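Testis-expressed protein 101 (Mus musculus, PDB 7BPS) takes part in fertilization by controlling sperm binding to the zona pellucida and sperm migration into the oviduct, probably through the adhesion molecule ADAM3. Local coordinates at residues L37-V42 with S85-D90; R21-T26 with D97-V102. All blocks are in the same frame, centred on the assembly; numbering follows the deposited sequence.

Contact 1 (L37-V42 with S85-D90). With NAG (2-acetamido-2-deoxy-beta-D-glucopyranose), chain D.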
loop_
_atom_site.group_PDB
_atom_site.type_symbol
_atom_site.label_atom_id
_atom_site.label_comp_id
_atom_site.label_asym_id
_atom_site.label_seq_id
_atom_site.Cartn_x
_atom_site.Cartn_y
_atom_site.Cartn_z
ATOM N N LEU A 37 17.377 2.353 14.181
ATOM C CA LEU A 37 16.333 1.424 14.678
ATOM C C LEU A 37 15.750 0.648 13.499
ATOM O O LEU A 37 16.215 0.863 12.363
ATOM C CB LEU A 37 15.264 2.194 15.464
ATOM C CG LEU A 37 14.749 3.488 14.850
ATOM C CD1 LEU A 37 13.591 3.209 13.920
ATOM C CD2 LEU A 37 14.319 4.446 15.934
ATOM N N CYS A 38 14.816 -0.257 13.791
ATOM C CA CYS A 38 14.102 -1.094 12.805
ATOM C C CYS A 38 12.775 -0.438 12.392
ATOM O O CYS A 38 12.163 0.296 13.192
ATOM C CB CYS A 38 13.834 -2.457 13.411
ATOM S SG CYS A 38 15.305 -3.247 14.111
ATOM N N GLN A 39 12.307 -0.742 11.185
ATOM C CA GLN A 39 10.910 -0.464 10.769
ATOM C C GLN A 39 10.384 -1.660 9.973
ATOM O O GLN A 39 11.211 -2.381 9.342
ATOM C CB GLN A 39 10.814 0.853 9.994
ATOM C CG GLN A 39 11.528 0.850 8.657
ATOM C CD GLN A 39 10.723 0.284 7.508
ATOM O OE1 GLN A 39 9.488 0.221 7.565
ATOM N NE2 GLN A 39 11.431 -0.110 6.446
ATOM N N GLU A 40 9.067 -1.872 10.045
ATOM C CA GLU A 40 8.308 -2.756 9.129
ATOM C C GLU A 40 7.117 -1.929 8.650
ATOM O O GLU A 40 6.360 -1.418 9.504
ATOM C CB GLU A 40 7.916 -4.063 9.821
ATOM C CG GLU A 40 7.175 -3.843 11.129
ATOM C CD GLU A 40 7.035 -5.055 12.036
ATOM O OE1 GLU A 40 6.234 -4.951 12.986
ATOM O OE2 GLU A 40 7.703 -6.088 11.785
ATOM N N THR A 41 7.018 -1.716 7.342
ATOM C CA THR A 41 5.957 -0.906 6.705
ATOM C C THR A 41 5.384 -1.700 5.543
ATOM O O THR A 41 6.169 -2.155 4.702
ATOM C CB THR A 41 6.502 0.430 6.206
ATOM O OG1 THR A 41 7.067 1.108 7.329
ATOM C CG2 THR A 41 5.445 1.285 5.540
ATOM N N VAL A 42 4.068 -1.851 5.493
ATOM C CA VAL A 42 3.388 -2.507 4.347
ATOM C C VAL A 42 2.245 -1.617 3.901
ATOM O O VAL A 42 1.562 -1.080 4.769
ATOM C CB VAL A 42 2.917 -3.918 4.728
ATOM C CG1 VAL A 42 1.992 -3.928 5.943
ATOM C CG2 VAL A 42 2.291 -4.613 3.549
ATOM N N SER A 85 2.646 0.519 9.703
ATOM C CA SER A 85 4.051 0.945 9.879
ATOM C C SER A 85 4.418 0.898 11.365
ATOM O O SER A 85 3.801 1.620 12.194
ATOM C CB SER A 85 4.291 2.293 9.284
ATOM O OG SER A 85 5.693 2.586 9.221
ATOM N N ASN A 86 5.390 0.046 11.683
ATOM C CA ASN A 86 5.923 -0.136 13.046
ATOM C C ASN A 86 7.415 0.188 13.013
ATOM O O ASN A 86 8.185 -0.644 12.526
ATOM C CB ASN A 86 5.646 -1.541 13.569
ATOM C CG ASN A 86 6.362 -1.790 14.876
ATOM O OD1 ASN A 86 6.733 -0.854 15.579
ATOM N ND2 ASN A 86 6.639 -3.046 15.168
ATOM N N TYR A 87 7.774 1.367 13.509
ATOM C CA TYR A 87 9.149 1.767 13.868
ATOM C C TYR A 87 9.415 1.383 15.335
ATOM O O TYR A 87 8.571 1.651 16.203
ATOM C CB TYR A 87 9.324 3.259 13.623
ATOM C CG TYR A 87 9.495 3.632 12.178
ATOM C CD1 TYR A 87 8.546 3.294 11.230
ATOM C CD2 TYR A 87 10.601 4.346 11.753
ATOM C CE1 TYR A 87 8.685 3.661 9.900
ATOM C CE2 TYR A 87 10.761 4.714 10.423
ATOM C CZ TYR A 87 9.797 4.372 9.492
ATOM O OH TYR A 87 9.955 4.712 8.177
ATOM N N CYS A 88 10.550 0.736 15.599
ATOM C CA CYS A 88 10.858 0.137 16.918
ATOM C C CYS A 88 12.375 0.009 17.084
ATOM O O CYS A 88 13.092 -0.247 16.088
ATOM C CB CYS A 88 10.181 -1.212 17.082
ATOM S SG CYS A 88 10.748 -2.426 15.870
ATOM N N ASN A 89 12.823 0.162 18.326
ATOM C CA ASN A 89 14.225 0.496 18.654
ATOM C C ASN A 89 14.836 -0.551 19.573
ATOM O O ASN A 89 15.396 -0.161 20.580
ATOM C CB ASN A 89 14.279 1.875 19.290
ATOM C CG ASN A 89 15.679 2.419 19.267
ATOM O OD1 ASN A 89 16.554 1.797 18.665
ATOM N ND2 ASN A 89 15.879 3.552 19.927
ATOM N N ASP A 90 14.672 -1.834 19.263
ATOM C CA ASP A 90 15.476 -2.932 19.855
ATOM C C ASP A 90 15.617 -4.058 18.813
ATOM O O ASP A 90 14.757 -4.224 17.922
ATOM C CB ASP A 90 14.991 -3.300 21.267
ATOM C CG ASP A 90 13.578 -3.836 21.362
ATOM O OD1 ASP A 90 13.291 -4.810 20.652
ATOM O OD2 ASP A 90 12.786 -3.273 22.157
HETATM C C1 NAG D . 17.140 4.229 20.036
HETATM C C2 NAG D . 16.918 5.678 20.353
HETATM C C3 NAG D . 18.218 6.445 20.483
HETATM C C4 NAG D . 18.968 5.747 21.611
HETATM C C5 NAG D . 19.205 4.288 21.191
HETATM C C6 NAG D . 20.102 3.493 22.143
HETATM C C7 NAG D . 14.683 6.129 19.538
HETATM C C8 NAG D . 13.922 6.888 18.490
HETATM N N2 NAG D . 16.018 6.247 19.381
HETATM O O3 NAG D . 17.996 7.830 20.796
HETATM O O4 NAG D . 20.201 6.440 21.905
HETATM O O5 NAG D . 17.926 3.642 21.075
HETATM O O6 NAG D . 19.766 3.791 23.506
HETATM O O7 NAG D . 14.147 5.471 20.459
#

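Contact 2 (R21-T26 with D97-V102). With NAG (2-acetamido-2-deoxy-beta-D-glucopyranose), chain C; SO4 (sulfate ion), chain G.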
loop_
_atom_site.group_PDB
_atom_site.type_symbol
_atom_site.label_atom_id
_atom_site.label_comp_id
_atom_site.label_asym_id
_atom_site.label_seq_id
_atom_site.Cartn_x
_atom_site.Cartn_y
_atom_site.Cartn_z
ATOM N N ARG A 21 -4.202 -14.067 4.649
ATOM C CA ARG A 21 -3.950 -15.496 4.989
ATOM C C ARG A 21 -2.476 -15.856 4.719
ATOM O O ARG A 21 -1.806 -16.330 5.645
ATOM C CB ARG A 21 -4.862 -16.433 4.178
ATOM C CG ARG A 21 -6.106 -16.955 4.894
ATOM C CD ARG A 21 -6.514 -18.354 4.426
ATOM N NE ARG A 21 -6.872 -18.445 3.003
ATOM C CZ ARG A 21 -6.156 -19.038 2.037
ATOM N NH1 ARG A 21 -6.605 -19.036 0.790
ATOM N NH2 ARG A 21 -5.006 -19.637 2.301
ATOM N N THR A 22 -1.999 -15.641 3.495
ATOM C CA THR A 22 -0.865 -16.381 2.879
ATOM C C THR A 22 0.488 -15.666 3.046
ATOM O O THR A 22 1.519 -16.348 2.947
ATOM C CB THR A 22 -1.155 -16.588 1.390
ATOM O OG1 THR A 22 -1.239 -15.284 0.798
ATOM C CG2 THR A 22 -2.425 -17.386 1.174
ATOM N N PHE A 23 0.502 -14.349 3.266
ATOM C CA PHE A 23 1.723 -13.509 3.159
ATOM C C PHE A 23 2.637 -13.778 4.342
ATOM O O PHE A 23 2.212 -13.517 5.477
ATOM C CB PHE A 23 1.379 -12.022 3.127
ATOM C CG PHE A 23 2.498 -11.147 2.643
ATOM C CD1 PHE A 23 3.436 -10.648 3.525
ATOM C CD2 PHE A 23 2.595 -10.804 1.303
ATOM C CE1 PHE A 23 4.462 -9.823 3.087
ATOM C CE2 PHE A 23 3.620 -9.979 0.861
ATOM C CZ PHE A 23 4.547 -9.481 1.760
ATOM N N ASN A 24 3.828 -14.300 4.069
ATOM C CA ASN A 24 4.912 -14.511 5.065
ATOM C C ASN A 24 5.900 -13.327 4.998
ATOM O O ASN A 24 6.691 -13.276 4.043
ATOM C CB ASN A 24 5.626 -15.853 4.856
ATOM C CG ASN A 24 6.554 -16.188 5.998
ATOM O OD1 ASN A 24 6.906 -15.305 6.775
ATOM N ND2 ASN A 24 6.939 -17.452 6.125
ATOM N N TRP A 25 5.882 -12.450 6.003
ATOM C CA TRP A 25 6.709 -11.212 6.092
ATOM C C TRP A 25 8.024 -11.432 6.876
ATOM O O TRP A 25 8.859 -10.505 6.898
ATOM C CB TRP A 25 5.873 -10.096 6.732
ATOM C CG TRP A 25 6.323 -8.709 6.404
ATOM C CD1 TRP A 25 7.290 -8.338 5.526
ATOM C CD2 TRP A 25 5.752 -7.496 6.921
ATOM N NE1 TRP A 25 7.390 -6.973 5.493
ATOM C CE2 TRP A 25 6.459 -6.432 6.330
ATOM C CE3 TRP A 25 4.728 -7.207 7.834
ATOM C CZ2 TRP A 25 6.145 -5.105 6.589
ATOM C CZ3 TRP A 25 4.440 -5.892 8.114
ATOM C CH2 TRP A 25 5.137 -4.855 7.491
ATOM N N THR A 26 8.203 -12.595 7.509
ATOM C CA THR A 26 9.472 -12.994 8.174
ATOM C C THR A 26 10.618 -12.933 7.151
ATOM O O THR A 26 10.520 -13.560 6.093
ATOM C CB THR A 26 9.353 -14.378 8.828
ATOM O OG1 THR A 26 8.272 -14.312 9.761
ATOM C CG2 THR A 26 10.621 -14.837 9.524
ATOM N N ASP A 97 5.123 -11.370 11.083
ATOM C CA ASP A 97 5.269 -12.506 10.133
ATOM C C ASP A 97 4.096 -12.492 9.146
ATOM O O ASP A 97 4.256 -12.993 8.028
ATOM C CB ASP A 97 5.441 -13.818 10.909
ATOM C CG ASP A 97 4.317 -14.834 10.804
ATOM O OD1 ASP A 97 4.143 -15.402 9.692
ATOM O OD2 ASP A 97 3.668 -15.101 11.851
ATOM N N SER A 98 2.975 -11.905 9.541
ATOM C CA SER A 98 1.630 -12.113 8.939
ATOM C C SER A 98 0.895 -10.767 8.879
ATOM O O SER A 98 1.113 -9.914 9.773
ATOM C CB SER A 98 0.861 -13.168 9.729
ATOM O OG SER A 98 -0.480 -12.783 10.043
ATOM N N LEU A 99 0.045 -10.600 7.865
ATOM C CA LEU A 99 -0.741 -9.366 7.625
ATOM C C LEU A 99 -2.186 -9.556 8.100
ATOM O O LEU A 99 -3.066 -8.722 7.728
ATOM C CB LEU A 99 -0.692 -9.069 6.126
ATOM C CG LEU A 99 0.697 -8.930 5.515
ATOM C CD1 LEU A 99 0.578 -8.441 4.086
ATOM C CD2 LEU A 99 1.574 -7.985 6.316
ATOM N N ALA A 100 -2.457 -10.600 8.883
ATOM C CA ALA A 100 -3.832 -10.972 9.300
ATOM C C ALA A 100 -4.477 -9.807 10.066
ATOM O O ALA A 100 -5.627 -9.481 9.771
ATOM C CB ALA A 100 -3.791 -12.245 10.115
ATOM N N SER A 101 -3.750 -9.174 10.986
ATOM C CA SER A 101 -4.252 -8.056 11.826
ATOM C C SER A 101 -4.287 -6.736 11.040
ATOM O O SER A 101 -4.687 -5.742 11.640
ATOM C CB SER A 101 -3.413 -7.903 13.070
ATOM O OG SER A 101 -2.131 -7.382 12.737
ATOM N N VAL A 102 -3.874 -6.707 9.769
ATOM C CA VAL A 102 -3.695 -5.449 8.985
ATOM C C VAL A 102 -4.830 -5.305 7.970
ATOM O O VAL A 102 -5.314 -4.176 7.828
ATOM C CB VAL A 102 -2.330 -5.452 8.270
ATOM C CG1 VAL A 102 -2.116 -4.230 7.393
ATOM C CG2 VAL A 102 -1.193 -5.601 9.254
HETATM C C1 NAG C . 7.784 -17.931 7.205
HETATM C C2 NAG C . 7.078 -18.992 8.090
HETATM C C3 NAG C . 7.983 -19.345 9.290
HETATM C C4 NAG C . 9.332 -19.820 8.778
HETATM C C5 NAG C . 9.952 -18.687 7.939
HETATM C C6 NAG C . 11.362 -19.107 7.539
HETATM C C7 NAG C . 4.593 -19.333 8.336
HETATM C C8 NAG C . 3.339 -18.893 9.051
HETATM N N2 NAG C . 5.728 -18.610 8.576
HETATM O O3 NAG C . 7.455 -20.379 10.130
HETATM O O4 NAG C . 10.163 -20.245 9.885
HETATM O O5 NAG C . 9.112 -18.346 6.802
HETATM O O6 NAG C . 11.769 -18.469 6.332
HETATM O O7 NAG C . 4.553 -20.320 7.594
HETATM S S SO4 G . 2.451 -11.749 13.571
HETATM O O1 SO4 G . 2.223 -10.630 14.455
HETATM O O2 SO4 G . 1.739 -12.909 14.062
HETATM O O3 SO4 G . 1.973 -11.413 12.252
HETATM O O4 SO4 G . 3.861 -12.049 13.517
HETATM O O HOH W 1 -0.489 -12.869 6.038
#

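Contact 1 (L37-V42 with S85-D90)
From C38 to T41 the strand pairs antiparallel with S85-C88, the axes 4.7 Å apart, and C38-C88 and E40-N86 form the hydrogen-bonded pairs, with two backbone N-H...O bonds each. Q39-Y87 and T41-S85 are the non-hydrogen-bonded pairs, and their side chains share one face. There Q39 lies alongside Y87, pointing the same way, and its CB sits over the centre of the phenol ring, 3.5 Å from the centroid: a CH-pi contact. L37 crosses Y87 at about a right angle, bringing CD1 to 3.9 Å from ring atom CD2. Q39 bends at chi2 (85°), which lays its amide forward along its own strand, and OE1 accepts a short 2.6 Å bond from T41 OG1. S85 OG lies 2.8 Å from T41 OG1, at the edge of the tyrosine ring. Q39 NE2 is hydrogen-bonded to S57 OG and S59 OG of strand 52-61.

The opposite face carries C38, E40, N86 and C88. N86 ND2 donates to E40 OE1 at 2.9 Å; the oxygen lies near the amide plane, but the donor comes from above the carboxylate, the two planes being 68° apart. C38 CB packs 3.9 Å from C88 SG; C38 is disulfide-bonded to C7 and C88 to C93.

Buried E40 is well supplied with donors: Y84 OH also reaches OE1, and the backbone N of K96 reaches OE2, which would favour a charged carboxylate. The disulfide C7-C38 joins strands 6-16 and 37-46, and C88-C93 ties the end of strand 80-88 to its following loop, where N89 carries its N-linked glycan.

Contact 2 (R21-T26 with D97-V102)
L99 meets two aromatic side chains with its two methyl groups. CD1 lies over a face of the F23 ring, 4.0 Å from the centroid and 28° off the normal, while CD2 touches W25 at CE3, 3.6 Å away. CG anti to the backbone N (chi1 -164° for F23) brings both rings to L99, and W25 CB comes in at the edge of the F23 ring. One direct backbone bond joins the loops: W25 N donates to D97 O at 2.7 Å, almost straight at 178° but from above the carbonyl plane. T26 OG1 presses against D97 CB at 3.1 Å.

A water makes a second backbone link: it accepts from L99 N at 3.0 Å and lies 2.8 Å from F23 O, to which it can donate, though other acceptors compete.

Local turns shape both loops. N24 OD1 accepts from T26 N in an Asx turn, although the same side chain carries the N-linked glycan on ND2. S98 OG accepts from A100 N in an ST turn. Further out, K58 makes a cation-pi contact with W25, K58 NZ hydrogen-bonds to W25 O, and F23 packs on V54 and A56 of strand 52-61.

A sulfate, probably from the crystallisation liquor, takes a 2.8 Å bond from D97 N at O4, with a weak one from S98 N at O3. These N-H groups can bind an anion in the crystal, while the apolar contact of L99 with F23 and W25 joins the loop after strand 80-88 to that after helix 19-22.

Starting from the N terminus, the chain runs through strand 6-16 and helix 19-22 into 21-26, the first half of contact 2, and then reaches strand 37-46, which opens contact 1. Strands 52-61 and 68-72 follow before strand 80-88 returns to close contact 1, and a few residues later 97-102 closes contact 2. Contact 1 is thus nested within the larger loop. The two touch directly: the six-membered ring of W25 sits between E40 CB and V42 CG1, one on each face, with T41 O 3.5 Å from W25 CZ2. Contact 1 joins neighbouring strands of the first sheet; contact 2 lays the post-helix loop and the loop between strands 80-88 and 119-126 over it.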